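Local coordinates for conserved membrane protein (Chlamydia abortus, PDB 6GZU) that acts as an effector that combines deubiquitination and acetylation activities and induces Golgi fragmentation, present here as a C-terminal fragment that holds its CE-clan catalytic domain, at residues H26-S31 with L37-L42; S50-V55 with A170-N175; L61-T66 with S75-H80; L137-L142 with E146-D151; P164-I169 with F187-V192. All coordinates share one frame; numbering follows the deposited sequence. Where two conformers were deposited one is given.

Interaction 1 of 5, residues H26-S31 with L37-L42; sequences HLIRLS and LFVPSL
Val39 meets helix 26-31 with both methyls. Its CB points at the helix, and the two branches divide the work. CG1 stands anti to the backbone N (chi1 178°). Val39 CG1 meets Leu27 CB at 3.9 Å and the end methyl of Ile28, CD1, at 4.0 Å. The Ile28 and Val39 side chains cross there at about a right angle. On the other branch, Val39 CG2 lies 3.7 Å from Leu27 O and 3.8 Å from Ser31 CB. The valine thus sits between successive turns of the helix.

Leu37 points to the same side of the chain and touches the helix through CD2. Leu37 CD2 is 3.7 Å from Leu27 O and 3.8 Å from Leu30 CB. Phe38, between them, points the opposite way.

Two polar atoms of the helix at this surface are tied within it. Leu27 O accepts from Ser31 N, and Ser31 OG donates to Ile28 O at 2.7 Å. The hydroxyl is turned back on its own helix, while its CB faces Val39.

The contact is buried. Helix 20-33 lies against strand 37-38 and the loop that follows it. That strand is the edge strand beside 100-107 in the mixed sheet. Leu27 also touches Pro104 of strand 100-107, and Leu30 and Leu37 reach helix 204-217 at Leu212 and Leu216.

Interaction 2 of 5, residues S50-V55 with A170-N175; sequences SIERAV and ATRLGN
Glu52 and Arg172 face each other from two helices. The nearest CA atoms of the two segments, Glu52 CA and Arg172 CA, are 9.4 Å apart. One turn further along the first helix, Val55 CA is 9.5 Å from Leu173 CA. The backbones stay apart, and side chains from both helices bridge the gap.

The polar bridge is a salt bridge. Arg172 NE donates to Glu52 OE2 at 2.8 Å, with an angle of 142° at the hydrogen. OE2 lies at the edge of the guanidinium, near its plane. The nitrogen, however, meets OE2 from above the carboxylate plane, and the two flat groups are turned 40° against each other. The glutamate chain is extended, with CG anti to the backbone N (chi1 173°), which carries the carboxylate out to the arginine. A water completes the link: it donates to Glu52 OE1 at 2.7 Å and accepts from Arg172 NH2 at 3.1 Å. Each carboxylate oxygen thus has a donor, and in the conformer given Ser168 OG also bonds to OE2. These bonds would be expected to keep the carboxylate ionised.

Beneath the charges, Val55 CG1 touches Leu173 CD1 at 4.1 Å, a buried apolar contact.

Helices 51-58 and 159-174 lie side by side over one face of the mixed sheet. Val55 and Leu173 both rest on Val140 of strand 134-141, and Ile169 touches both Glu52 and Val55.

Interaction 3 of 5, residues L61-T66 with S75-H80; sequences LYDSST and STQCHH. With ZN (zinc ion), chain C.
Asp63 and Gln77 are the nearest residues across the two segments, 6.3 Å apart at CA, where the short strand 62-63 passes the 3-10 turn 75-77. Gln77 carries the contact. A bend at chi2 (-72°) turns its amide toward Asp63. CB of Gln77 lies 3.7 Å from Tyr62 O, and the amide end goes on to the aspartate. There Gln77 NE2 is 2.9 Å from Asp63 OD2. The carboxylate and amide planes stand 53° apart. NE2 is also hydrogen-bonded to Asp74 OD2, and the amide nitrogen lies close to two carboxylates.

The other oxygen of Asp63 serves its own chain. OD1 accepts from Thr66 N, three residues on, which makes an Asx motif, although the bond as modelled is very short. The bond from Ser65 N to the same oxygen is weak. OD1 thus faces the bend that follows strand 62-63, while OD2 faces the glutamine.

Directly after Gln77 comes the zinc site. Cys78 SG binds the zinc ion at 2.2 Å and His80 ND1 at 2.0 Å. His60 and Cys95 supply the other two ligands of this Cys2His2 site. His80 N donates to Cys78 SG at 3.3 Å with an angle of 154°, so the thiolate is held by both the metal and a backbone N-H. His80 NE2, on the far side of the ring, is hydrogen-bonded to Asp58 OD1, a second-shell bond that would help to fix the ring's orientation.

Interaction 4 of 5, residues L137-L142 with E146-D151; sequences LVIVNL and EVVFFD
With Val138 CG1 anti to the backbone N (chi1 170°), CG1 is turned to Val147 and CG2, beside the N, to the Phe149 ring. Val138 CG2 lies 4.0 Å from Phe149 CD1. The methyl sits at the edge of the ring, near its plane. On the same face, Val138 CG1 lies 4.0 Å from Val147 CG1, the two valines side by side.

Between the strands run six backbone hydrogen bonds. They pair Leu137 with Phe150, Ile139 with Val148 and Asn141 with Glu146. The longest is Glu146 N to Asn141 O, 3.2 Å.

The side chains of these hydrogen-bonded pairs lie on the other face. Asn141 CB meets Glu146 CG at 3.8 Å. The polar ends of both residues bond to Tyr215 OH, and Glu146 also forms salt bridges to Lys190 and Arg144.

This is a regular antiparallel beta hairpin in the core of a Ulp1-like catalytic domain. Just beyond it, Asp151 accepts from His134, consistent with the Cys-His-Asp triad of CE-clan enzymes, with Cys204 as the third member.

Interaction 5 of 5, residues P164-I169 with F187-V192; sequences PALNSI and FIVKKV
Leu166 and Val189 make the main apolar contact between helix 164-169 and strand 188-191. Their CA atoms are 6.8 Å apart, and the side chains cross at about a right angle. Leu166 CD1 and CB lie 3.8 Å and 3.9 Å from Val189 CG1. Leu166 CD1 also rests on the aliphatic part of Lys191, 4.0 Å from its CG. The other valine methyl, Val189 CG2, is 3.8 Å from Leu166 O and faces the side chain of Asn167.

The polar part lies further out. The Lys191 chain bends at chi3 (76°) beyond the leucine, and NZ forms a salt bridge with Asp163 OD1, just before the helix segment. One side chain thus packs with its methylenes and pairs with its charge.

The short axes approach to 8.6 Å at 150°, so helix and strand run roughly antiparallel. They belong to the beta-alpha-beta unit 146-150, 159-174 and 188-191. Leu166 also covers Phe149 of the adjacent parallel strand, and on another side of the helix Ala165 meets Ile51 of helix 51-58.

In the fold
From the N terminus, interaction 1 closes a five-residue loop between helix 20-33 and edge strand 37-38. Its Phe38 touches His80 of interaction 3. Interaction 2 opens at helix 51-58 and closes only at 170-175, a loop of 114 residues. Nested inside it are interaction 3, closing an eight-residue loop by the zinc site, and interaction 4, closing a three-residue hairpin turn. Interaction 5, closing a 17-residue loop, opens before interaction 2 closes and closes after it, so the two cross; both use helix 159-174. It packs this helix on strand 188-191, which is bonded to its neighbour 146-150 of interaction 4. Together the contacts tie the zinc-bearing region to the sheet and its helices.

Interaction 1 of 5, residues H26-S31 with L37-L42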
# COMPACT_ATOMS: atom_id res chain seq x y z
N HIS A 26 10.32 4.38 2.92
CA HIS A 26 9.51 5.59 3.01
C HIS A 26 8.23 5.40 3.82
O HIS A 26 7.83 6.31 4.54
CB HIS A 26 9.23 6.23 1.64
CG HIS A 26 8.84 7.67 1.76
ND1 HIS A 26 9.71 8.63 2.24
CD2 HIS A 26 7.66 8.30 1.53
CE1 HIS A 26 9.09 9.79 2.26
NE2 HIS A 26 7.84 9.61 1.86
N LEU A 27 7.58 4.25 3.69
CA LEU A 27 6.41 3.96 4.53
C LEU A 27 6.77 3.99 6.00
O LEU A 27 6.06 4.60 6.81
CB LEU A 27 5.73 2.65 4.10
CG LEU A 27 4.81 2.74 2.88
CD1 LEU A 27 5.24 3.51 1.69
CD2 LEU A 27 4.44 1.28 2.51
N ILE A 28 7.91 3.40 6.38
CA ILE A 28 8.34 3.42 7.76
C ILE A 28 8.64 4.86 8.21
O ILE A 28 8.27 5.28 9.32
CB ILE A 28 9.60 2.52 8.00
CG1 ILE A 28 9.23 1.03 7.88
CG2 ILE A 28 10.28 2.79 9.37
CD1 ILE A 28 8.22 0.54 8.97
N ARG A 29 9.33 5.63 7.36
CA ARG A 29 9.55 7.05 7.63
C ARG A 29 8.21 7.77 7.90
O ARG A 29 8.06 8.47 8.90
CB ARG A 29 10.27 7.66 6.44
CG ARG A 29 10.61 9.11 6.50
CD ARG A 29 11.37 9.51 5.21
NE ARG A 29 12.70 8.92 5.08
CZ ARG A 29 13.13 8.09 4.12
NH1 ARG A 29 12.35 7.68 3.12
NH2 ARG A 29 14.39 7.63 4.19
N LEU A 30 7.23 7.54 7.03
CA LEU A 30 5.90 8.13 7.22
C LEU A 30 5.22 7.65 8.49
O LEU A 30 4.52 8.42 9.15
CB LEU A 30 5.00 7.86 6.00
CG LEU A 30 5.44 8.69 4.81
CD1 LEU A 30 4.67 8.21 3.57
CD2 LEU A 30 5.21 10.16 5.04
N SER A 31 5.44 6.39 8.86
CA SER A 31 4.81 5.85 10.07
C SER A 31 5.34 6.51 11.32
O SER A 31 4.68 6.48 12.34
CB SER A 31 4.98 4.33 10.17
OG SER A 31 6.28 4.00 10.65
N LEU A 37 -0.75 5.17 10.74
CA LEU A 37 -0.45 4.44 9.52
C LEU A 37 0.09 3.06 9.80
O LEU A 37 1.11 2.92 10.49
CB LEU A 37 0.62 5.20 8.74
CG LEU A 37 1.12 4.56 7.45
CD1 LEU A 37 0.01 4.55 6.41
CD2 LEU A 37 2.39 5.27 6.87
N PHE A 38 -0.58 2.05 9.26
CA PHE A 38 -0.11 0.68 9.26
C PHE A 38 0.75 0.44 8.00
O PHE A 38 0.32 0.66 6.85
CB PHE A 38 -1.30 -0.26 9.22
CG PHE A 38 -0.95 -1.70 9.13
CD1 PHE A 38 -0.81 -2.32 7.88
CD2 PHE A 38 -0.81 -2.48 10.27
CE1 PHE A 38 -0.51 -3.65 7.78
CE2 PHE A 38 -0.50 -3.85 10.16
CZ PHE A 38 -0.34 -4.42 8.93
N VAL A 39 1.96 -0.05 8.22
CA VAL A 39 2.86 -0.46 7.14
C VAL A 39 2.82 -1.98 7.05
O VAL A 39 3.03 -2.67 8.05
CB VAL A 39 4.26 -0.02 7.50
CG1 VAL A 39 5.28 -0.48 6.39
CG2 VAL A 39 4.27 1.52 7.70
N PRO A 40 2.48 -2.52 5.86
CA PRO A 40 2.35 -3.96 5.68
C PRO A 40 3.68 -4.66 5.54
O PRO A 40 4.74 -4.07 5.79
CB PRO A 40 1.54 -4.08 4.37
CG PRO A 40 2.01 -2.89 3.56
CD PRO A 40 2.19 -1.77 4.63
N SER A 41 3.65 -5.92 5.15
CA SER A 41 4.86 -6.75 5.20
C SER A 41 6.05 -6.11 4.51
O SER A 41 5.95 -5.64 3.38
CB SER A 41 4.57 -8.06 4.47
OG SER A 41 5.78 -8.77 4.29
N LEU A 42 7.19 -6.10 5.19
CA LEU A 42 8.44 -5.60 4.61
C LEU A 42 9.09 -6.65 3.72
O LEU A 42 10.10 -6.37 3.05
CB LEU A 42 9.43 -5.19 5.70
CG LEU A 42 8.91 -4.24 6.78
CD1 LEU A 42 10.05 -3.83 7.72
CD2 LEU A 42 8.26 -2.98 6.17

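Interaction 2 of 5, residues S50-V55 with A170-N175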
# COMPACT_ATOMS: atom_id res chain seq x y z
N SER A 50 -3.34 -10.90 -4.57
CA SER A 50 -3.10 -11.16 -3.15
C SER A 50 -3.50 -10.01 -2.25
O SER A 50 -3.59 -10.19 -1.01
CB SER A 50 -1.65 -11.52 -2.90
OG SER A 50 -0.85 -10.36 -3.08
N ILE A 51 -3.83 -8.85 -2.81
CA ILE A 51 -4.08 -7.66 -1.97
C ILE A 51 -5.32 -7.84 -1.06
O ILE A 51 -5.26 -7.45 0.08
CB ILE A 51 -4.16 -6.36 -2.85
CG1 ILE A 51 -4.42 -5.12 -2.02
CG2 ILE A 51 -5.25 -6.48 -3.92
CD1 ILE A 51 -3.34 -4.78 -0.98
N GLU A 52 -6.41 -8.46 -1.54
CA GLU A 52 -7.58 -8.55 -0.68
C GLU A 52 -7.26 -9.42 0.56
O GLU A 52 -7.62 -9.06 1.70
CB GLU A 52 -8.78 -9.12 -1.43
CG GLU A 52 -9.97 -9.38 -0.50
CD GLU A 52 -11.14 -9.92 -1.26
OE1 GLU A 52 -10.97 -10.68 -2.25
OE2 GLU A 52 -12.27 -9.61 -0.87
N ARG A 53 -6.62 -10.57 0.33
CA ARG A 53 -6.26 -11.46 1.46
C ARG A 53 -5.33 -10.73 2.43
O ARG A 53 -5.48 -10.86 3.66
CB ARG A 53 -5.64 -12.77 0.93
CG ARG A 53 -5.17 -13.78 1.97
CD ARG A 53 -6.31 -14.39 2.73
NE ARG A 53 -7.23 -15.12 1.85
CZ ARG A 53 -7.13 -16.41 1.52
NH1 ARG A 53 -6.11 -17.15 1.97
NH2 ARG A 53 -8.05 -16.95 0.71
N ALA A 54 -4.39 -9.94 1.92
CA ALA A 54 -3.48 -9.20 2.80
C ALA A 54 -4.21 -8.19 3.68
O ALA A 54 -3.98 -8.10 4.92
CB ALA A 54 -2.36 -8.51 1.98
N VAL A 55 -5.12 -7.44 3.07
CA VAL A 55 -5.91 -6.48 3.82
C VAL A 55 -6.77 -7.17 4.88
O VAL A 55 -6.81 -6.73 6.04
CB VAL A 55 -6.83 -5.69 2.83
CG1 VAL A 55 -7.86 -4.87 3.60
CG2 VAL A 55 -5.99 -4.79 1.91
N ALA A 170 -13.70 -3.24 -0.82
CA ALA A 170 -14.63 -2.18 -0.37
C ALA A 170 -15.90 -2.79 0.17
O ALA A 170 -16.47 -2.29 1.19
CB ALA A 170 -14.97 -1.27 -1.53
N THR A 171 -16.42 -3.83 -0.50
CA THR A 171 -17.67 -4.46 -0.10
C THR A 171 -17.49 -5.19 1.23
O THR A 171 -18.33 -5.05 2.14
CB THR A 171 -18.12 -5.42 -1.18
OG1 THR A 171 -18.43 -4.63 -2.34
CG2 THR A 171 -19.42 -6.20 -0.74
N ARG A 172 -16.43 -5.98 1.37
CA ARG A 172 -16.22 -6.71 2.62
C ARG A 172 -15.98 -5.81 3.82
O ARG A 172 -16.48 -6.11 4.93
CB ARG A 172 -15.08 -7.72 2.49
CG ARG A 172 -15.38 -8.81 1.41
CD ARG A 172 -14.35 -9.93 1.60
NE ARG A 172 -14.36 -10.87 0.48
CZ ARG A 172 -15.24 -11.83 0.39
NH1 ARG A 172 -16.13 -11.97 1.36
NH2 ARG A 172 -15.22 -12.70 -0.62
N LEU A 173 -15.21 -4.74 3.65
CA LEU A 173 -14.94 -3.84 4.76
C LEU A 173 -16.18 -3.03 5.11
O LEU A 173 -16.38 -2.71 6.28
CB LEU A 173 -13.77 -2.91 4.49
CG LEU A 173 -12.45 -3.66 4.24
CD1 LEU A 173 -11.32 -2.67 4.24
CD2 LEU A 173 -12.22 -4.73 5.38
N GLY A 174 -17.03 -2.70 4.13
CA GLY A 174 -18.29 -2.02 4.44
C GLY A 174 -19.22 -2.80 5.34
O GLY A 174 -20.05 -2.23 6.08
N ASN A 175 -19.07 -4.11 5.32
CA ASN A 175 -19.92 -4.96 6.16
C ASN A 175 -19.42 -4.96 7.62
O ASN A 175 -20.13 -5.43 8.53
CB ASN A 175 -19.90 -6.40 5.64
CG ASN A 175 -20.59 -6.57 4.29
OD1 ASN A 175 -21.51 -5.83 3.94
ND2 ASN A 175 -20.15 -7.58 3.54
O HOH W 1 -12.93 -12.54 -2.75

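Interaction 3 of 5, residues L61-T66 with S75-H80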
# COMPACT_ATOMS: atom_id res chain seq x y z
N LEU A 61 -9.56 -10.10 9.95
CA LEU A 61 -10.80 -10.57 9.38
C LEU A 61 -10.64 -11.84 8.58
O LEU A 61 -11.54 -12.23 7.85
CB LEU A 61 -11.39 -9.49 8.49
CG LEU A 61 -11.90 -8.27 9.28
CD1 LEU A 61 -12.18 -7.14 8.34
CD2 LEU A 61 -13.12 -8.62 10.06
N TYR A 62 -9.54 -12.57 8.75
CA TYR A 62 -9.38 -13.79 7.98
C TYR A 62 -8.99 -14.97 8.86
O TYR A 62 -8.04 -14.88 9.62
CB TYR A 62 -8.36 -13.58 6.85
CG TYR A 62 -8.37 -14.78 5.95
CD1 TYR A 62 -9.46 -15.01 5.11
CD2 TYR A 62 -7.36 -15.73 6.01
CE1 TYR A 62 -9.52 -16.13 4.32
CE2 TYR A 62 -7.41 -16.86 5.23
CZ TYR A 62 -8.50 -17.06 4.38
OH TYR A 62 -8.57 -18.18 3.59
N ASP A 63 -9.72 -16.08 8.77
CA ASP A 63 -9.44 -17.24 9.61
C ASP A 63 -8.74 -18.29 8.76
O ASP A 63 -9.39 -18.98 7.98
CB ASP A 63 -10.75 -17.81 10.20
CG ASP A 63 -10.54 -19.08 11.03
OD1 ASP A 63 -10.20 -20.12 10.43
OD2 ASP A 63 -10.74 -19.06 12.27
N SER A 64 -7.42 -18.40 8.88
CA SER A 64 -6.68 -19.34 8.04
C SER A 64 -7.03 -20.81 8.31
O SER A 64 -6.67 -21.68 7.54
CB SER A 64 -5.19 -19.14 8.21
OG SER A 64 -4.75 -19.81 9.38
N SER A 65 -7.72 -21.08 9.41
CA SER A 65 -8.07 -22.46 9.77
C SER A 65 -9.34 -22.97 9.09
O SER A 65 -9.45 -24.17 8.80
CB SER A 65 -8.18 -22.61 11.28
OG SER A 65 -6.92 -22.92 11.83
N THR A 66 -10.31 -22.09 8.87
CA THR A 66 -11.48 -22.44 8.09
C THR A 66 -11.21 -22.02 6.66
O THR A 66 -11.92 -22.40 5.73
CB THR A 66 -12.74 -21.71 8.61
OG1 THR A 66 -12.96 -22.04 9.98
CG2 THR A 66 -13.99 -22.07 7.80
N SER A 75 -8.92 -11.05 17.18
CA SER A 75 -7.52 -10.73 17.45
C SER A 75 -6.67 -11.97 17.67
O SER A 75 -5.45 -11.90 17.61
CB SER A 75 -7.43 -9.81 18.66
OG SER A 75 -8.00 -10.45 19.78
N THR A 76 -7.31 -13.10 17.93
CA THR A 76 -6.62 -14.38 18.00
C THR A 76 -6.12 -14.85 16.62
O THR A 76 -5.32 -15.78 16.54
CB THR A 76 -7.51 -15.45 18.67
OG1 THR A 76 -8.52 -15.91 17.76
CG2 THR A 76 -8.18 -14.85 19.87
N GLN A 77 -6.57 -14.22 15.54
CA GLN A 77 -6.04 -14.58 14.21
C GLN A 77 -4.83 -13.77 13.84
O GLN A 77 -4.31 -13.90 12.74
CB GLN A 77 -7.12 -14.38 13.14
CG GLN A 77 -8.43 -15.00 13.53
CD GLN A 77 -8.41 -16.52 13.47
OE1 GLN A 77 -7.51 -17.13 12.91
NE2 GLN A 77 -9.44 -17.12 14.04
N CYS A 78 -4.37 -12.93 14.75
CA CYS A 78 -3.30 -11.99 14.45
C CYS A 78 -1.98 -12.65 14.08
O CYS A 78 -1.43 -13.42 14.86
CB CYS A 78 -3.10 -11.11 15.66
SG CYS A 78 -1.70 -10.10 15.49
N HIS A 79 -1.42 -12.29 12.92
CA HIS A 79 -0.12 -12.80 12.49
C HIS A 79 0.99 -11.72 12.60
O HIS A 79 2.14 -11.88 12.08
CB HIS A 79 -0.22 -13.37 11.07
CG HIS A 79 -0.44 -12.33 10.02
ND1 HIS A 79 -1.32 -11.28 10.16
CD2 HIS A 79 0.12 -12.18 8.79
CE1 HIS A 79 -1.27 -10.51 9.08
NE2 HIS A 79 -0.43 -11.05 8.23
N HIS A 80 0.67 -10.62 13.28
CA HIS A 80 1.62 -9.50 13.41
C HIS A 80 2.58 -9.55 14.55
O HIS A 80 3.52 -8.75 14.58
CB HIS A 80 0.88 -8.18 13.54
CG HIS A 80 -0.11 -7.95 12.44
ND1 HIS A 80 -1.47 -7.93 12.67
CD2 HIS A 80 0.08 -7.74 11.12
CE1 HIS A 80 -2.08 -7.70 11.51
NE2 HIS A 80 -1.16 -7.61 10.55
ZN ZN C . -2.43 -8.24 14.45

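Interaction 4 of 5, residues L137-L142 with E146-D151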
# COMPACT_ATOMS: atom_id res chain seq x y z
N LEU A 137 -0.28 1.68 -5.54
CA LEU A 137 -0.52 1.75 -4.08
C LEU A 137 -2.02 1.59 -3.83
O LEU A 137 -2.83 2.27 -4.47
CB LEU A 137 -0.06 3.11 -3.56
CG LEU A 137 -0.23 3.34 -2.05
CD1 LEU A 137 0.72 2.40 -1.29
CD2 LEU A 137 0.01 4.81 -1.68
N VAL A 138 -2.39 0.76 -2.85
CA VAL A 138 -3.81 0.65 -2.42
C VAL A 138 -3.81 1.14 -0.98
O VAL A 138 -3.08 0.64 -0.11
CB VAL A 138 -4.29 -0.81 -2.49
CG1 VAL A 138 -5.68 -0.97 -1.81
CG2 VAL A 138 -4.37 -1.28 -3.94
N ILE A 139 -4.64 2.14 -0.70
CA ILE A 139 -4.79 2.64 0.65
C ILE A 139 -6.19 2.29 1.16
O ILE A 139 -7.20 2.59 0.49
CB ILE A 139 -4.65 4.19 0.70
CG1 ILE A 139 -3.32 4.65 0.11
CG2 ILE A 139 -4.86 4.68 2.19
CD1 ILE A 139 -3.24 6.16 -0.11
N VAL A 140 -6.29 1.70 2.35
CA VAL A 140 -7.57 1.51 3.03
C VAL A 140 -7.60 2.53 4.15
O VAL A 140 -6.71 2.55 5.02
CB VAL A 140 -7.71 0.07 3.57
CG1 VAL A 140 -8.94 -0.06 4.47
CG2 VAL A 140 -7.77 -0.91 2.39
N ASN A 141 -8.61 3.39 4.13
CA ASN A 141 -8.78 4.42 5.16
C ASN A 141 -10.06 4.11 5.90
O ASN A 141 -11.18 4.26 5.35
CB ASN A 141 -8.79 5.83 4.54
CG ASN A 141 -8.81 6.94 5.56
OD1 ASN A 141 -9.48 6.84 6.60
ND2 ASN A 141 -8.10 8.02 5.29
N LEU A 142 -9.93 3.62 7.13
CA LEU A 142 -11.12 3.19 7.87
C LEU A 142 -11.98 4.39 8.31
O LEU A 142 -13.22 4.27 8.44
CB LEU A 142 -10.71 2.36 9.11
CG LEU A 142 -9.91 1.06 8.88
CD1 LEU A 142 -9.55 0.43 10.22
CD2 LEU A 142 -10.72 0.07 8.03
N GLU A 146 -12.95 4.47 2.69
CA GLU A 146 -12.56 4.53 1.29
C GLU A 146 -11.41 3.59 1.02
O GLU A 146 -10.56 3.33 1.89
CB GLU A 146 -12.19 5.97 0.88
CG GLU A 146 -10.96 6.54 1.55
CD GLU A 146 -10.72 8.05 1.30
OE1 GLU A 146 -11.68 8.77 0.97
OE2 GLU A 146 -9.55 8.55 1.38
N VAL A 147 -11.38 3.13 -0.23
CA VAL A 147 -10.25 2.39 -0.79
C VAL A 147 -9.71 3.24 -1.92
O VAL A 147 -10.40 3.48 -2.92
CB VAL A 147 -10.70 0.97 -1.30
CG1 VAL A 147 -9.49 0.19 -1.88
CG2 VAL A 147 -11.40 0.17 -0.19
N VAL A 148 -8.50 3.76 -1.72
CA VAL A 148 -7.87 4.61 -2.71
C VAL A 148 -6.81 3.83 -3.49
O VAL A 148 -5.96 3.17 -2.91
CB VAL A 148 -7.19 5.84 -2.01
CG1 VAL A 148 -6.42 6.71 -3.04
CG2 VAL A 148 -8.30 6.64 -1.31
N PHE A 149 -6.89 3.91 -4.81
CA PHE A 149 -5.90 3.25 -5.66
C PHE A 149 -5.11 4.30 -6.43
O PHE A 149 -5.69 5.14 -7.17
CB PHE A 149 -6.63 2.34 -6.67
CG PHE A 149 -5.72 1.73 -7.69
CD1 PHE A 149 -4.73 0.83 -7.31
CD2 PHE A 149 -5.85 2.06 -9.02
CE1 PHE A 149 -3.90 0.25 -8.26
CE2 PHE A 149 -5.03 1.47 -9.96
CZ PHE A 149 -4.06 0.59 -9.58
N PHE A 150 -3.79 4.27 -6.24
CA PHE A 150 -2.89 5.19 -6.95
C PHE A 150 -1.99 4.47 -7.92
O PHE A 150 -1.27 3.56 -7.55
CB PHE A 150 -2.03 5.96 -5.93
CG PHE A 150 -1.01 6.85 -6.57
CD1 PHE A 150 0.23 6.34 -6.97
CD2 PHE A 150 -1.27 8.21 -6.80
CE1 PHE A 150 1.16 7.17 -7.59
CE2 PHE A 150 -0.32 9.03 -7.43
CZ PHE A 150 0.88 8.51 -7.79
N ASP A 151 -2.06 4.86 -9.20
CA ASP A 151 -1.20 4.37 -10.26
C ASP A 151 -0.74 5.59 -11.02
O ASP A 151 -1.56 6.28 -11.66
CB ASP A 151 -2.01 3.47 -11.18
CG ASP A 151 -1.22 3.00 -12.38
OD1 ASP A 151 -0.00 3.26 -12.46
OD2 ASP A 151 -1.83 2.37 -13.25

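Interaction 5 of 5, residues P164-I169 with F187-V192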
# COMPACT_ATOMS: atom_id res chain seq x y z
N PRO A 164 -11.84 -5.93 -9.56
CA PRO A 164 -12.54 -6.87 -8.65
C PRO A 164 -11.90 -6.83 -7.29
O PRO A 164 -12.60 -6.90 -6.25
CB PRO A 164 -12.30 -8.21 -9.29
CG PRO A 164 -12.22 -7.90 -10.74
CD PRO A 164 -11.48 -6.59 -10.83
N ALA A 165 -10.58 -6.70 -7.24
CA ALA A 165 -9.90 -6.66 -5.94
C ALA A 165 -10.31 -5.40 -5.13
O ALA A 165 -10.67 -5.50 -3.94
CB ALA A 165 -8.35 -6.75 -6.14
N LEU A 166 -10.29 -4.21 -5.76
CA LEU A 166 -10.65 -2.98 -5.04
C LEU A 166 -12.08 -3.09 -4.54
O LEU A 166 -12.37 -2.68 -3.41
CB LEU A 166 -10.51 -1.76 -5.95
CG LEU A 166 -9.08 -1.50 -6.46
CD1 LEU A 166 -9.16 -0.30 -7.39
CD2 LEU A 166 -8.08 -1.26 -5.33
N ASN A 167 -12.98 -3.60 -5.37
CA ASN A 167 -14.41 -3.57 -5.05
C ASN A 167 -14.76 -4.65 -4.08
O ASN A 167 -15.68 -4.47 -3.25
CB ASN A 167 -15.25 -3.59 -6.34
CG ASN A 167 -15.17 -2.30 -7.05
OD1 ASN A 167 -14.34 -2.12 -8.01
ND2 ASN A 167 -15.95 -1.35 -6.61
N SER A 168 -14.03 -5.77 -4.12
CA SER A 168 -14.30 -6.81 -3.15
C SER A 168 -13.82 -6.34 -1.76
O SER A 168 -14.54 -6.53 -0.75
CB SER A 168 -13.63 -8.09 -3.59
OG SER A 168 -14.06 -9.17 -2.81
N ILE A 169 -12.65 -5.73 -1.67
CA ILE A 169 -12.22 -5.15 -0.40
C ILE A 169 -13.26 -4.14 0.07
O ILE A 169 -13.65 -4.14 1.25
CB ILE A 169 -10.85 -4.44 -0.59
CG1 ILE A 169 -9.77 -5.50 -0.84
CG2 ILE A 169 -10.51 -3.55 0.63
CD1 ILE A 169 -8.46 -4.88 -1.41
N PHE A 187 -17.32 0.56 1.07
CA PHE A 187 -16.44 1.72 1.07
C PHE A 187 -16.43 2.30 -0.35
O PHE A 187 -16.59 1.56 -1.37
CB PHE A 187 -15.00 1.31 1.42
CG PHE A 187 -14.74 1.11 2.88
CD1 PHE A 187 -15.76 0.91 3.79
CD2 PHE A 187 -13.44 1.15 3.35
CE1 PHE A 187 -15.46 0.71 5.13
CE2 PHE A 187 -13.15 0.97 4.67
CZ PHE A 187 -14.17 0.77 5.58
N ILE A 188 -16.19 3.61 -0.48
CA ILE A 188 -16.03 4.18 -1.83
C ILE A 188 -14.68 3.81 -2.39
O ILE A 188 -13.70 3.81 -1.65
CB ILE A 188 -16.24 5.69 -1.79
CG1 ILE A 188 -16.23 6.27 -3.19
CG2 ILE A 188 -15.16 6.38 -0.92
CD1 ILE A 188 -16.66 7.70 -3.22
N VAL A 189 -14.62 3.44 -3.67
CA VAL A 189 -13.36 3.21 -4.38
C VAL A 189 -13.00 4.45 -5.17
O VAL A 189 -13.78 4.94 -6.01
CB VAL A 189 -13.47 1.97 -5.33
CG1 VAL A 189 -12.16 1.78 -6.17
CG2 VAL A 189 -13.80 0.70 -4.52
N LYS A 190 -11.78 4.93 -4.98
CA LYS A 190 -11.30 6.11 -5.70
C LYS A 190 -10.00 5.75 -6.45
O LYS A 190 -8.96 5.53 -5.82
CB LYS A 190 -10.97 7.25 -4.70
CG LYS A 190 -12.18 7.75 -3.88
CD LYS A 190 -11.78 8.85 -2.88
CE LYS A 190 -13.04 9.43 -2.23
NZ LYS A 190 -12.71 10.41 -1.12
N LYS A 191 -10.06 5.66 -7.77
CA LYS A 191 -8.87 5.44 -8.58
C LYS A 191 -8.45 6.86 -8.98
O LYS A 191 -8.95 7.43 -9.96
CB LYS A 191 -9.22 4.55 -9.79
CG LYS A 191 -9.71 3.13 -9.32
CD LYS A 191 -10.04 2.22 -10.52
CE LYS A 191 -8.79 1.66 -11.24
NZ LYS A 191 -9.18 0.90 -12.48
N VAL A 192 -7.50 7.44 -8.23
CA VAL A 192 -7.37 8.89 -8.20
C VAL A 192 -6.64 9.49 -9.39
O VAL A 192 -6.86 10.67 -9.71
CB VAL A 192 -6.68 9.38 -6.91
CG1 VAL A 192 -7.64 9.13 -5.72
CG2 VAL A 192 -5.32 8.71 -6.72